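Local atomic coordinates of putative decarboxylase involved in desferrioxamine biosynthesis (Erwinia amylovora, PDB entry 5O5C), a protein that probably decarboxylates lysine with the help of pyridoxal 5'-phosphate, as an early step in the biosynthesis of the siderophore desferrioxamine. Residues B[113-118]-B[389-394]; B[154-159]-B[316-321]; B[242-247]-B[277-282]; B[306-311]-B[403-408]; B[415-420]-B[493-498]. All blocks are in the same frame, centred on the assembly; numbering follows the deposited sequence.

Overall arrangement
Four of the contacts tie together the cofactor-binding part of the chain, and the fifth continues from it into the C-terminal part. Contacts 2 and 3, centres 17 Å apart, touch through Leu281, which packs on Gly317 and Ile318. Contacts 2 and 4 meet where Arg155 reaches Leu306 O. Helix 397-420 serves both contact 4 and contact 5, whose centres are about 21 Å apart, while contact 1 uses the helix just before it. None of the five forms the pocket itself, yet three lie close: the side chain of Asp279 is about 9 Å from bound pyridoxal-5'-phosphate, that of Ile318 about 11 Å, and the side chain of Ser118 about 8 Å from that of His329.

Contact 1: B[113-118]-B[389-394]; sequences PVVLPS and WLTLRV
Pro117, in the first turn of helix 116-128, presses its ring into the side of helix 385-394 and carries most of this contact. Its CB rests 3.6 Å from Leu390 O and equally close to Thr391 CA, so the ring meets helix backbone as much as side chain. Around this tight centre the contacts are more peripheral. On one flank Val115 CG2 lies 3.8 Å from Thr391 OG1, the two side chains crossing nearly at right angles. That hydroxyl, set anti to its own carbonyl carbon (chi1 -65°), finds its polar partners in Lys387 O and Gln334 NE2. The other end of the Gln334 amide bonds Ser118 OG, so a single side chain joins two segments that make no direct polar bond. The solvent side is that of partly exposed Val394, whose CB is 3.9 Å from Pro117 CG. The end of the Arg393 side chain leads away, to a salt bridge with Glu89 of the second subunit. Buried helix packing beside the dimer interface, with the side chain of Ser118 about 8 Å from that of His329, a pyridoxal phosphate-binding residue, suits the large domain of a fold type I enzyme.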
# COMPACT_ATOMS: atom_id res chain seq x y z
N PRO B 113 -13.06 -12.19 -8.75
CA PRO B 113 -12.49 -13.44 -8.22
C PRO B 113 -11.00 -13.52 -8.47
O PRO B 113 -10.45 -12.94 -9.45
CB PRO B 113 -13.21 -14.56 -8.98
CG PRO B 113 -14.15 -13.90 -9.93
CD PRO B 113 -13.92 -12.40 -9.92
N VAL B 114 -10.35 -14.29 -7.64
CA VAL B 114 -8.93 -14.39 -7.69
C VAL B 114 -8.62 -15.74 -8.32
O VAL B 114 -9.47 -16.64 -8.28
CB VAL B 114 -8.29 -14.22 -6.30
CG1 VAL B 114 -9.03 -15.03 -5.21
CG2 VAL B 114 -6.85 -14.65 -6.36
N VAL B 115 -7.43 -15.82 -8.97
CA VAL B 115 -6.84 -17.07 -9.49
C VAL B 115 -5.76 -17.67 -8.58
O VAL B 115 -5.00 -16.93 -7.87
CB VAL B 115 -6.25 -16.92 -10.95
CG1 VAL B 115 -7.33 -16.44 -11.91
CG2 VAL B 115 -5.07 -15.97 -11.02
N LEU B 116 -5.68 -19.01 -8.67
CA LEU B 116 -4.80 -19.87 -7.86
C LEU B 116 -3.34 -19.44 -7.81
O LEU B 116 -2.77 -19.39 -6.70
CB LEU B 116 -4.92 -21.33 -8.25
CG LEU B 116 -6.24 -22.02 -7.83
CD1 LEU B 116 -6.38 -23.36 -8.56
CD2 LEU B 116 -6.40 -22.12 -6.31
N PRO B 117 -2.72 -19.08 -8.97
CA PRO B 117 -1.34 -18.61 -8.86
C PRO B 117 -1.11 -17.33 -8.06
O PRO B 117 0.03 -17.06 -7.67
CB PRO B 117 -0.90 -18.44 -10.31
CG PRO B 117 -1.82 -19.28 -11.09
CD PRO B 117 -3.12 -19.18 -10.38
N SER B 118 -2.18 -16.58 -7.80
CA SER B 118 -2.11 -15.42 -6.94
C SER B 118 -1.99 -15.83 -5.48
O SER B 118 -1.17 -15.24 -4.71
CB SER B 118 -3.35 -14.58 -7.12
OG SER B 118 -3.11 -13.24 -6.86
N TRP B 389 3.69 -12.47 -11.59
CA TRP B 389 4.76 -13.29 -12.10
C TRP B 389 4.40 -14.76 -12.12
O TRP B 389 4.60 -15.47 -13.17
CB TRP B 389 6.05 -13.06 -11.33
CG TRP B 389 7.20 -13.33 -12.18
CD1 TRP B 389 7.78 -12.48 -13.12
CD2 TRP B 389 7.90 -14.54 -12.27
NE1 TRP B 389 8.81 -13.11 -13.76
CE2 TRP B 389 8.90 -14.38 -13.27
CE3 TRP B 389 7.77 -15.77 -11.61
CZ2 TRP B 389 9.80 -15.38 -13.58
CZ3 TRP B 389 8.63 -16.74 -11.92
CH2 TRP B 389 9.66 -16.55 -12.91
N LEU B 390 3.89 -15.24 -10.99
CA LEU B 390 3.46 -16.63 -10.95
C LEU B 390 2.19 -16.89 -11.77
O LEU B 390 2.03 -17.99 -12.28
CB LEU B 390 3.33 -17.19 -9.54
CG LEU B 390 4.64 -17.31 -8.75
CD1 LEU B 390 4.34 -17.53 -7.29
CD2 LEU B 390 5.62 -18.37 -9.21
N THR B 391 1.32 -15.91 -11.93
CA THR B 391 0.16 -16.10 -12.78
C THR B 391 0.58 -16.36 -14.22
O THR B 391 0.13 -17.35 -14.84
CB THR B 391 -0.85 -14.94 -12.68
OG1 THR B 391 -1.40 -14.88 -11.33
CG2 THR B 391 -1.95 -15.12 -13.66
N LEU B 392 1.44 -15.51 -14.76
CA LEU B 392 1.89 -15.68 -16.14
C LEU B 392 2.69 -16.98 -16.35
O LEU B 392 2.48 -17.73 -17.33
CB LEU B 392 2.70 -14.46 -16.52
CG LEU B 392 1.86 -13.19 -16.49
CD1 LEU B 392 2.65 -11.94 -16.24
CD2 LEU B 392 1.06 -13.11 -17.76
N ARG B 393 3.55 -17.28 -15.37
CA ARG B 393 4.35 -18.47 -15.43
C ARG B 393 3.48 -19.75 -15.44
O ARG B 393 3.71 -20.63 -16.28
CB ARG B 393 5.38 -18.47 -14.30
CG ARG B 393 6.36 -19.66 -14.37
CD ARG B 393 7.22 -19.67 -15.63
NE ARG B 393 7.74 -18.31 -15.90
CZ ARG B 393 7.93 -17.77 -17.10
NH1 ARG B 393 7.69 -18.44 -18.23
NH2 ARG B 393 8.37 -16.51 -17.17
N VAL B 394 2.47 -19.81 -14.56
CA VAL B 394 1.68 -21.03 -14.37
C VAL B 394 0.58 -21.03 -15.43
O VAL B 394 0.50 -21.93 -16.21
CB VAL B 394 1.04 -21.13 -12.98
CG1 VAL B 394 0.07 -22.31 -12.89
CG2 VAL B 394 2.09 -21.26 -11.90

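Contact 2: B[154-159]-B[316-321]; sequences SRIGLP and AGIEKA
The C-terminal end of helix 140-156 meets a short 3-10 turn, 318-320, that leads into strand 323-327 of the central mixed sheet in the large domain. Gly157 leaves the helix with a positive phi of 91° and, having no side chain, lets its CA come within 4.8 Å of Glu319 CA. The two carbonyls at this helix end face carbon: Ile156 O lies 3.5 Å from Glu319 CB and the same distance from Ile318 CG2, while Gly157 O also touches Glu319 CB. The side chains of Ile156 and Ile318 cross at about a right angle, with Ile156 CG2 4.2 Å from Ile318 CG1. Leu158 reaches over with one branch, CD2, which sits 3.5 Å from Glu319 O and 3.8 Å from Ala321 O. These two oxygens also receive weak hydrogen bonds from Arg344. Glu319 CG sits between backbone N and carbonyl carbon (chi1 75°), the chain bends at chi2 (-73°), and OE1 accepts Gly317 N at 3.0 Å through its syn lone pair. The chemistry therefore divides cleanly: the carboxylate serves its own turn, and the two segments are held together by carbon against carbon and carbonyl oxygen, by shape and not directed bonds.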
# COMPACT_ATOMS: atom_id res chain seq x y z
N SER B 154 5.35 -3.63 -22.58
CA SER B 154 5.23 -4.25 -23.90
C SER B 154 3.80 -4.35 -24.41
O SER B 154 3.56 -4.22 -25.62
CB SER B 154 5.85 -5.63 -23.90
OG SER B 154 5.88 -6.16 -25.20
N ARG B 155 2.85 -4.55 -23.51
CA ARG B 155 1.47 -4.72 -23.89
C ARG B 155 0.80 -3.39 -24.07
O ARG B 155 -0.11 -3.28 -24.90
CB ARG B 155 0.75 -5.50 -22.84
CG ARG B 155 1.33 -6.89 -22.66
CD ARG B 155 0.54 -7.78 -23.49
NE ARG B 155 0.98 -9.15 -23.51
CZ ARG B 155 0.16 -10.16 -23.81
NH1 ARG B 155 -1.13 -9.94 -24.04
NH2 ARG B 155 0.64 -11.37 -23.92
N ILE B 156 1.22 -2.38 -23.30
CA ILE B 156 0.69 -1.03 -23.47
C ILE B 156 1.18 -0.43 -24.78
O ILE B 156 0.45 0.33 -25.44
CB ILE B 156 1.11 -0.10 -22.33
CG1 ILE B 156 0.36 -0.44 -21.05
CG2 ILE B 156 0.89 1.38 -22.64
CD1 ILE B 156 1.09 0.04 -19.80
N GLY B 157 2.44 -0.76 -25.12
CA GLY B 157 3.08 -0.23 -26.32
C GLY B 157 3.86 1.06 -26.10
O GLY B 157 4.21 1.74 -27.05
N LEU B 158 4.14 1.40 -24.85
CA LEU B 158 4.99 2.57 -24.59
C LEU B 158 6.41 2.42 -25.20
O LEU B 158 6.94 1.33 -25.32
CB LEU B 158 5.05 2.85 -23.08
CG LEU B 158 3.69 3.30 -22.50
CD1 LEU B 158 3.72 3.50 -20.99
CD2 LEU B 158 3.10 4.52 -23.17
N PRO B 159 7.04 3.54 -25.59
CA PRO B 159 8.31 3.41 -26.30
C PRO B 159 9.48 2.98 -25.41
O PRO B 159 9.33 2.82 -24.16
CB PRO B 159 8.54 4.82 -26.86
CG PRO B 159 7.92 5.72 -25.84
CD PRO B 159 6.79 4.94 -25.18
N ALA B 316 -6.47 1.16 -28.17
CA ALA B 316 -5.55 1.93 -29.07
C ALA B 316 -5.58 3.45 -28.82
O ALA B 316 -6.64 4.07 -28.68
CB ALA B 316 -5.80 1.59 -30.53
N GLY B 317 -4.39 4.03 -28.71
CA GLY B 317 -4.22 5.38 -28.25
C GLY B 317 -3.62 5.44 -26.83
O GLY B 317 -3.13 6.48 -26.43
N ILE B 318 -3.66 4.32 -26.09
CA ILE B 318 -3.00 4.18 -24.79
C ILE B 318 -1.47 4.25 -24.95
O ILE B 318 -0.77 4.74 -24.07
CB ILE B 318 -3.40 2.84 -24.10
CG1 ILE B 318 -3.03 2.87 -22.64
CG2 ILE B 318 -2.78 1.61 -24.83
CD1 ILE B 318 -3.76 1.83 -21.82
N GLU B 319 -0.97 3.81 -26.11
CA GLU B 319 0.47 3.83 -26.38
C GLU B 319 1.03 5.24 -26.49
O GLU B 319 2.25 5.40 -26.49
CB GLU B 319 0.89 3.02 -27.63
CG GLU B 319 0.57 3.67 -28.96
CD GLU B 319 -0.90 3.64 -29.27
OE1 GLU B 319 -1.65 2.86 -28.62
OE2 GLU B 319 -1.37 4.40 -30.11
N LYS B 320 0.16 6.23 -26.59
CA LYS B 320 0.53 7.62 -26.70
C LYS B 320 0.68 8.33 -25.32
O LYS B 320 1.34 9.32 -25.21
CB LYS B 320 -0.46 8.35 -27.62
CG LYS B 320 -0.54 7.78 -29.05
CD LYS B 320 -1.63 8.54 -29.85
CE LYS B 320 -1.56 8.25 -31.33
NZ LYS B 320 -2.88 8.53 -31.97
N ALA B 321 0.13 7.76 -24.27
CA ALA B 321 0.12 8.37 -22.92
C ALA B 321 1.51 8.83 -22.40
O ALA B 321 2.51 8.30 -22.77
CB ALA B 321 -0.50 7.39 -21.95

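Contact 3: B[242-247]-B[277-282]; sequences YRMDVD and SIDPLG
One side of the Asp279 carboxylate is taken up by Met244, whose N-H comes down on OD1 from above the plane, 54° out of it, and whose CB lies 3.5 Å from Asp279 CG on that same side. The bond from Met244 N to Asp279 OD1 is nonetheless nearly straight, 169° at the hydrogen and 2.9 Å long. OD1 accepts a second hydrogen bond, from water 1, at 2.7 Å, and OD2 is bonded to Thr269 N, so the group is gripped at both oxygens. The Tyr242 ring, further along, stacks on Phe275 and also meets Tyr238. Water 1 also donates to Tyr242 O, and Ser277 OG donates to that same oxygen at only 2.6 Å, again from above the carbonyl plane. The two segments run side by side, 13° apart, as the lead-ins to helices 246-258 and 281-290, which flank the mixed sheet of the large domain on the way from strand to strand. Arg243 lies extended across the other segment, its CG 3.1 Å from Ile278 O, while its NH2 ends in a salt bridge with Glu431. Pro280, at the N-cap position of its helix, pushes CG to 3.5 Å from Val246 CG1, tighter than ordinary carbon contact.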
# COMPACT_ATOMS: atom_id res chain seq x y z
N TYR B 242 -21.24 8.01 -22.76
CA TYR B 242 -20.56 8.25 -21.50
C TYR B 242 -19.01 8.30 -21.57
O TYR B 242 -18.33 8.10 -20.55
CB TYR B 242 -21.05 7.21 -20.49
CG TYR B 242 -22.54 7.34 -20.24
CD1 TYR B 242 -23.04 8.33 -19.38
CD2 TYR B 242 -23.44 6.54 -20.92
CE1 TYR B 242 -24.39 8.50 -19.17
CE2 TYR B 242 -24.82 6.69 -20.72
CZ TYR B 242 -25.29 7.67 -19.84
OH TYR B 242 -26.63 7.78 -19.60
N ARG B 243 -18.50 8.54 -22.77
CA ARG B 243 -17.11 8.86 -23.05
C ARG B 243 -16.92 10.34 -23.02
O ARG B 243 -17.81 11.08 -23.49
CB ARG B 243 -16.71 8.41 -24.45
CG ARG B 243 -16.93 6.95 -24.73
CD ARG B 243 -16.55 6.60 -26.16
NE ARG B 243 -16.84 5.21 -26.43
CZ ARG B 243 -16.96 4.65 -27.64
NH1 ARG B 243 -16.83 5.36 -28.76
NH2 ARG B 243 -17.25 3.37 -27.72
N MET B 244 -15.77 10.78 -22.51
CA MET B 244 -15.41 12.16 -22.53
C MET B 244 -15.51 12.79 -23.94
O MET B 244 -14.98 12.28 -24.91
CB MET B 244 -14.00 12.37 -21.99
CG MET B 244 -13.54 13.82 -22.04
SD MET B 244 -11.81 13.97 -21.64
CE MET B 244 -11.61 15.68 -21.83
N ASP B 245 -16.16 13.93 -24.03
CA ASP B 245 -16.37 14.61 -25.31
C ASP B 245 -15.23 15.55 -25.65
O ASP B 245 -15.05 16.55 -24.99
CB ASP B 245 -17.67 15.37 -25.24
CG ASP B 245 -18.03 16.03 -26.56
OD1 ASP B 245 -17.16 16.27 -27.43
OD2 ASP B 245 -19.21 16.34 -26.69
N VAL B 246 -14.49 15.26 -26.70
CA VAL B 246 -13.27 16.00 -27.02
C VAL B 246 -13.53 17.42 -27.49
O VAL B 246 -12.72 18.28 -27.25
CB VAL B 246 -12.37 15.28 -28.04
CG1 VAL B 246 -12.13 13.84 -27.60
CG2 VAL B 246 -12.98 15.29 -29.45
N ASP B 247 -14.67 17.63 -28.17
CA ASP B 247 -15.20 18.99 -28.46
C ASP B 247 -15.36 19.79 -27.18
O ASP B 247 -14.97 20.98 -27.13
CB ASP B 247 -16.56 18.96 -29.20
CG ASP B 247 -16.49 18.36 -30.61
OD1 ASP B 247 -15.39 18.28 -31.21
OD2 ASP B 247 -17.55 17.96 -31.12
N SER B 277 -16.72 2.93 -19.62
CA SER B 277 -16.64 3.64 -20.87
C SER B 277 -15.16 4.02 -21.05
O SER B 277 -14.44 4.21 -20.08
CB SER B 277 -17.63 4.82 -20.84
OG SER B 277 -17.40 5.78 -19.76
N ILE B 278 -14.74 4.12 -22.30
CA ILE B 278 -13.36 4.33 -22.68
C ILE B 278 -13.36 5.69 -23.34
O ILE B 278 -14.02 5.83 -24.38
CB ILE B 278 -12.87 3.22 -23.65
CG1 ILE B 278 -12.68 1.89 -22.88
CG2 ILE B 278 -11.56 3.61 -24.32
CD1 ILE B 278 -12.81 0.63 -23.71
N ASP B 279 -12.70 6.67 -22.72
CA ASP B 279 -12.49 7.99 -23.33
C ASP B 279 -11.69 7.81 -24.69
O ASP B 279 -11.04 6.78 -24.90
CB ASP B 279 -11.80 8.97 -22.37
CG ASP B 279 -12.63 9.31 -21.08
OD1 ASP B 279 -13.85 9.11 -21.04
OD2 ASP B 279 -12.03 9.79 -20.09
N PRO B 280 -11.81 8.77 -25.62
CA PRO B 280 -11.16 8.66 -26.98
C PRO B 280 -9.70 9.01 -26.86
O PRO B 280 -9.34 10.19 -26.75
CB PRO B 280 -11.89 9.71 -27.84
CG PRO B 280 -12.72 10.48 -26.93
CD PRO B 280 -12.81 9.86 -25.56
N LEU B 281 -8.85 7.99 -26.83
CA LEU B 281 -7.47 8.21 -26.42
C LEU B 281 -6.70 8.99 -27.44
O LEU B 281 -6.01 9.98 -27.10
CB LEU B 281 -6.81 6.86 -26.11
CG LEU B 281 -7.46 6.13 -24.91
CD1 LEU B 281 -6.73 4.82 -24.63
CD2 LEU B 281 -7.46 6.99 -23.66
N GLY B 282 -6.83 8.57 -28.70
CA GLY B 282 -6.22 9.25 -29.83
C GLY B 282 -6.51 10.73 -29.91
O GLY B 282 -5.61 11.53 -29.97
O HOH W 1 -15.96 9.19 -19.39

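Contact 4: B[306-311]-B[403-408]; sequences LVSESH and AFDDIL
An exceptionally short hydrogen bond, 2.4 Å from Ser308 OG to Asp405 OD1, holds the loop after strand 294-299 to helix 397-420. The serine hydroxyl stands at the centre of an ST motif: set anti to its own backbone N (chi1 -179°), OG also accepts His311 N, three residues on, at 3.2 Å. It thus accepts one hydrogen bond from the turn and donates one to the helix, meeting the syn lone pair of OD1, on the side of the other carboxylate oxygen. The same OD1 lies at the edge of the His311 ring, near its plane, 3.1 Å from CD2; ring and carboxylate planes are turned 69° apart. From the next turn of the helix Leu408 reaches out tip to tip with the histidine, its CD1 3.4 Å from His311 CD2. Asp405 OD2 has less comfortable company. Glu309 CG packs near it, and Glu309 OE2 lies 4.5 Å from Asp405 OD2, a proximity of like charges that could raise the proton affinity of either group, although Glu309 is exposed to solvent. His311 NE2 is linked to the helix backbone through water 2, which lies 3.0 Å from that nitrogen and donates to Asp405 O at 2.8 Å.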
# COMPACT_ATOMS: atom_id res chain seq x y z
N LEU B 306 -5.54 -5.41 -22.20
CA LEU B 306 -4.16 -5.64 -22.61
C LEU B 306 -3.85 -7.09 -22.85
O LEU B 306 -2.84 -7.40 -23.51
CB LEU B 306 -3.16 -5.09 -21.57
CG LEU B 306 -3.16 -3.60 -21.31
CD1 LEU B 306 -2.17 -3.31 -20.20
CD2 LEU B 306 -2.83 -2.80 -22.56
N VAL B 307 -4.68 -7.98 -22.30
CA VAL B 307 -4.56 -9.43 -22.52
C VAL B 307 -5.64 -10.08 -23.41
O VAL B 307 -5.65 -11.29 -23.55
CB VAL B 307 -4.47 -10.23 -21.20
CG1 VAL B 307 -3.13 -9.98 -20.53
CG2 VAL B 307 -5.60 -9.93 -20.24
N SER B 308 -6.50 -9.28 -24.06
CA SER B 308 -7.57 -9.83 -24.90
C SER B 308 -7.10 -9.94 -26.35
O SER B 308 -6.64 -8.95 -26.95
CB SER B 308 -8.83 -8.97 -24.80
OG SER B 308 -9.89 -9.48 -25.59
N GLU B 309 -7.15 -11.17 -26.86
CA GLU B 309 -6.87 -11.51 -28.27
C GLU B 309 -7.51 -10.55 -29.27
O GLU B 309 -6.84 -10.12 -30.21
CB GLU B 309 -7.36 -12.95 -28.59
CG GLU B 309 -8.87 -13.22 -28.35
CD GLU B 309 -9.39 -14.50 -29.00
OE1 GLU B 309 -8.73 -15.56 -28.88
OE2 GLU B 309 -10.47 -14.46 -29.64
N SER B 310 -8.78 -10.19 -29.05
CA SER B 310 -9.57 -9.43 -30.03
C SER B 310 -9.89 -8.00 -29.61
O SER B 310 -10.01 -7.14 -30.47
CB SER B 310 -10.87 -10.17 -30.35
OG SER B 310 -11.64 -10.42 -29.19
N HIS B 311 -10.04 -7.77 -28.30
CA HIS B 311 -10.50 -6.51 -27.79
C HIS B 311 -9.39 -5.51 -27.55
O HIS B 311 -9.66 -4.31 -27.43
CB HIS B 311 -11.34 -6.72 -26.52
CG HIS B 311 -12.58 -7.52 -26.74
ND1 HIS B 311 -13.64 -7.05 -27.49
CD2 HIS B 311 -12.95 -8.74 -26.29
CE1 HIS B 311 -14.60 -7.97 -27.51
NE2 HIS B 311 -14.20 -9.01 -26.80
N ALA B 403 -10.62 -15.51 -19.91
CA ALA B 403 -11.49 -15.08 -18.83
C ALA B 403 -12.09 -13.72 -19.10
O ALA B 403 -13.29 -13.57 -19.02
CB ALA B 403 -10.73 -15.04 -17.52
N PHE B 404 -11.25 -12.74 -19.43
CA PHE B 404 -11.73 -11.37 -19.55
C PHE B 404 -12.74 -11.26 -20.72
O PHE B 404 -13.82 -10.68 -20.57
CB PHE B 404 -10.61 -10.37 -19.74
CG PHE B 404 -10.93 -9.03 -19.22
CD1 PHE B 404 -10.92 -8.80 -17.85
CD2 PHE B 404 -11.26 -7.99 -20.06
CE1 PHE B 404 -11.24 -7.59 -17.32
CE2 PHE B 404 -11.59 -6.74 -19.54
CZ PHE B 404 -11.56 -6.54 -18.17
N ASP B 405 -12.37 -11.87 -21.85
CA ASP B 405 -13.33 -12.06 -22.96
C ASP B 405 -14.64 -12.67 -22.62
O ASP B 405 -15.68 -12.13 -23.00
CB ASP B 405 -12.71 -12.87 -24.07
CG ASP B 405 -11.60 -12.11 -24.76
OD1 ASP B 405 -11.54 -10.88 -24.59
OD2 ASP B 405 -10.82 -12.78 -25.45
N ASP B 406 -14.64 -13.79 -21.93
CA ASP B 406 -15.90 -14.35 -21.41
C ASP B 406 -16.74 -13.39 -20.58
O ASP B 406 -17.97 -13.32 -20.78
CB ASP B 406 -15.68 -15.69 -20.71
CG ASP B 406 -15.28 -16.75 -21.67
OD1 ASP B 406 -15.23 -16.44 -22.85
OD2 ASP B 406 -14.99 -17.88 -21.30
N ILE B 407 -16.10 -12.62 -19.71
CA ILE B 407 -16.83 -11.59 -18.93
C ILE B 407 -17.37 -10.46 -19.85
O ILE B 407 -18.53 -10.07 -19.71
CB ILE B 407 -16.10 -11.12 -17.63
CG1 ILE B 407 -14.65 -10.80 -17.83
CG2 ILE B 407 -16.13 -12.22 -16.54
CD1 ILE B 407 -14.02 -9.92 -16.77
N LEU B 408 -16.59 -9.99 -20.81
CA LEU B 408 -17.14 -9.08 -21.85
C LEU B 408 -18.38 -9.65 -22.60
O LEU B 408 -19.36 -8.97 -22.77
CB LEU B 408 -16.07 -8.67 -22.85
CG LEU B 408 -14.89 -7.95 -22.15
CD1 LEU B 408 -13.74 -7.78 -23.08
CD2 LEU B 408 -15.32 -6.60 -21.63
O HOH W 2 -15.91 -11.15 -25.56

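Contact 5: B[415-420]-B[493-498]; sequences HQLLNA and DIEDVI
Leu417, Leu418, Ile494 and Ile498 all start from the same first torsion, with CG or CG1 anti to the carbonyl carbon and beside the backbone N. In Leu417, Leu418 and Ile498 a near-extended chi2, between 167° and 173°, follows. Ile498 CD1 thereby projects across the gap between the two helices and arrives between two consecutive leucines, 3.5 Å from Leu418 CD2 and 3.8 Å from Leu417 CB. Leu418 adds a second touch, its CD2 lying 3.6 Å from Ile498 CG1 as the two side chains cross obliquely. Leu417 points toward the other helix from the start, and its CD1 meets Ile494 CG2, the branch anti to its own backbone N, at 3.8 Å, the side chains crossing at about a right angle. The same methyl touches Glu495 CG at 4.1 Å, where the aliphatic part of an exposed glutamate borders the apolar patch.

The helix segments run in the same general direction, crossing at -33° with their axes 10.4 Å apart at closest approach, a spacing that side chains of this size fill without any polar bond between them. Ile494 also packs on Ala414 and Leu410, about one and two turns before Leu417, which continues the seam along that helix. Asp493 and Asp496, on another side of their helix, both form salt bridges with Lys105. Leu418 also rests on Ile424 and Val426 of strand 424-426 and on Gln435 and Phe437 of strand 434-439, so that it joins helix 491-510 to these two strands of the antiparallel sheet.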
# COMPACT_ATOMS: atom_id res chain seq x y z
N HIS B 415 -26.84 -7.04 -20.82
CA HIS B 415 -27.42 -5.87 -21.46
C HIS B 415 -28.65 -6.25 -22.28
O HIS B 415 -29.68 -5.56 -22.22
CB HIS B 415 -26.43 -5.18 -22.39
CG HIS B 415 -27.03 -4.03 -23.12
ND1 HIS B 415 -27.22 -4.03 -24.49
CD2 HIS B 415 -27.54 -2.86 -22.67
CE1 HIS B 415 -27.80 -2.90 -24.86
NE2 HIS B 415 -28.01 -2.18 -23.77
N GLN B 416 -28.54 -7.35 -23.04
CA GLN B 416 -29.68 -7.89 -23.76
C GLN B 416 -30.83 -8.19 -22.81
O GLN B 416 -31.93 -7.71 -23.04
CB GLN B 416 -29.32 -9.10 -24.62
CG GLN B 416 -28.48 -8.73 -25.82
CD GLN B 416 -28.14 -9.92 -26.71
OE1 GLN B 416 -27.87 -11.02 -26.23
NE2 GLN B 416 -28.15 -9.68 -28.02
N LEU B 417 -30.58 -8.92 -21.73
CA LEU B 417 -31.66 -9.31 -20.78
C LEU B 417 -32.30 -8.16 -20.02
O LEU B 417 -33.48 -8.24 -19.68
CB LEU B 417 -31.14 -10.25 -19.72
CG LEU B 417 -30.57 -11.59 -20.09
CD1 LEU B 417 -29.84 -12.15 -18.87
CD2 LEU B 417 -31.67 -12.50 -20.59
N LEU B 418 -31.49 -7.15 -19.69
CA LEU B 418 -31.95 -5.95 -19.02
C LEU B 418 -32.85 -5.11 -19.94
O LEU B 418 -33.92 -4.65 -19.50
CB LEU B 418 -30.77 -5.09 -18.51
CG LEU B 418 -29.94 -5.70 -17.36
CD1 LEU B 418 -28.73 -4.85 -17.10
CD2 LEU B 418 -30.69 -5.88 -16.08
N ASN B 419 -32.40 -4.92 -21.19
CA ASN B 419 -33.11 -4.10 -22.17
C ASN B 419 -34.43 -4.75 -22.53
O ASN B 419 -35.47 -4.12 -22.48
CB ASN B 419 -32.23 -3.88 -23.42
CG ASN B 419 -32.73 -2.76 -24.30
OD1 ASN B 419 -33.15 -1.69 -23.81
ND2 ASN B 419 -32.69 -2.98 -25.61
N ALA B 420 -34.39 -6.03 -22.88
CA ALA B 420 -35.57 -6.86 -23.02
C ALA B 420 -36.68 -6.59 -21.96
O ALA B 420 -37.87 -6.60 -22.29
CB ALA B 420 -35.16 -8.33 -23.01
N ASP B 493 -27.72 -17.06 -13.88
CA ASP B 493 -27.36 -16.24 -12.71
C ASP B 493 -27.81 -14.76 -12.83
O ASP B 493 -28.37 -14.21 -11.91
CB ASP B 493 -25.87 -16.35 -12.44
CG ASP B 493 -25.48 -17.71 -11.96
OD1 ASP B 493 -26.16 -18.16 -11.02
OD2 ASP B 493 -24.51 -18.31 -12.48
N ILE B 494 -27.60 -14.17 -13.99
CA ILE B 494 -28.00 -12.79 -14.24
C ILE B 494 -29.51 -12.75 -14.23
O ILE B 494 -30.09 -11.88 -13.58
CB ILE B 494 -27.53 -12.29 -15.61
CG1 ILE B 494 -26.06 -12.49 -15.79
CG2 ILE B 494 -27.93 -10.82 -15.85
CD1 ILE B 494 -25.75 -12.84 -17.21
N GLU B 495 -30.15 -13.71 -14.89
CA GLU B 495 -31.63 -13.79 -14.87
C GLU B 495 -32.16 -13.79 -13.44
O GLU B 495 -33.08 -13.07 -13.14
CB GLU B 495 -32.19 -15.03 -15.57
CG GLU B 495 -31.99 -15.11 -17.07
CD GLU B 495 -32.45 -16.47 -17.60
OE1 GLU B 495 -33.59 -16.87 -17.31
OE2 GLU B 495 -31.66 -17.16 -18.28
N ASP B 496 -31.55 -14.60 -12.58
CA ASP B 496 -31.96 -14.64 -11.18
C ASP B 496 -31.95 -13.26 -10.52
O ASP B 496 -32.95 -12.87 -9.84
CB ASP B 496 -31.05 -15.63 -10.40
CG ASP B 496 -31.38 -17.09 -10.67
OD1 ASP B 496 -32.39 -17.38 -11.34
OD2 ASP B 496 -30.66 -17.98 -10.19
N VAL B 497 -30.86 -12.51 -10.75
CA VAL B 497 -30.58 -11.27 -10.00
C VAL B 497 -31.54 -10.19 -10.53
O VAL B 497 -32.18 -9.47 -9.76
CB VAL B 497 -29.09 -10.84 -10.07
CG1 VAL B 497 -28.82 -9.61 -9.21
CG2 VAL B 497 -28.17 -11.94 -9.58
N ILE B 498 -31.68 -10.15 -11.83
CA ILE B 498 -32.71 -9.32 -12.44
C ILE B 498 -34.08 -9.56 -11.81
O ILE B 498 -34.76 -8.59 -11.55
CB ILE B 498 -32.82 -9.51 -13.95
CG1 ILE B 498 -31.53 -9.05 -14.60
CG2 ILE B 498 -34.02 -8.73 -14.49
CD1 ILE B 498 -31.43 -9.35 -16.08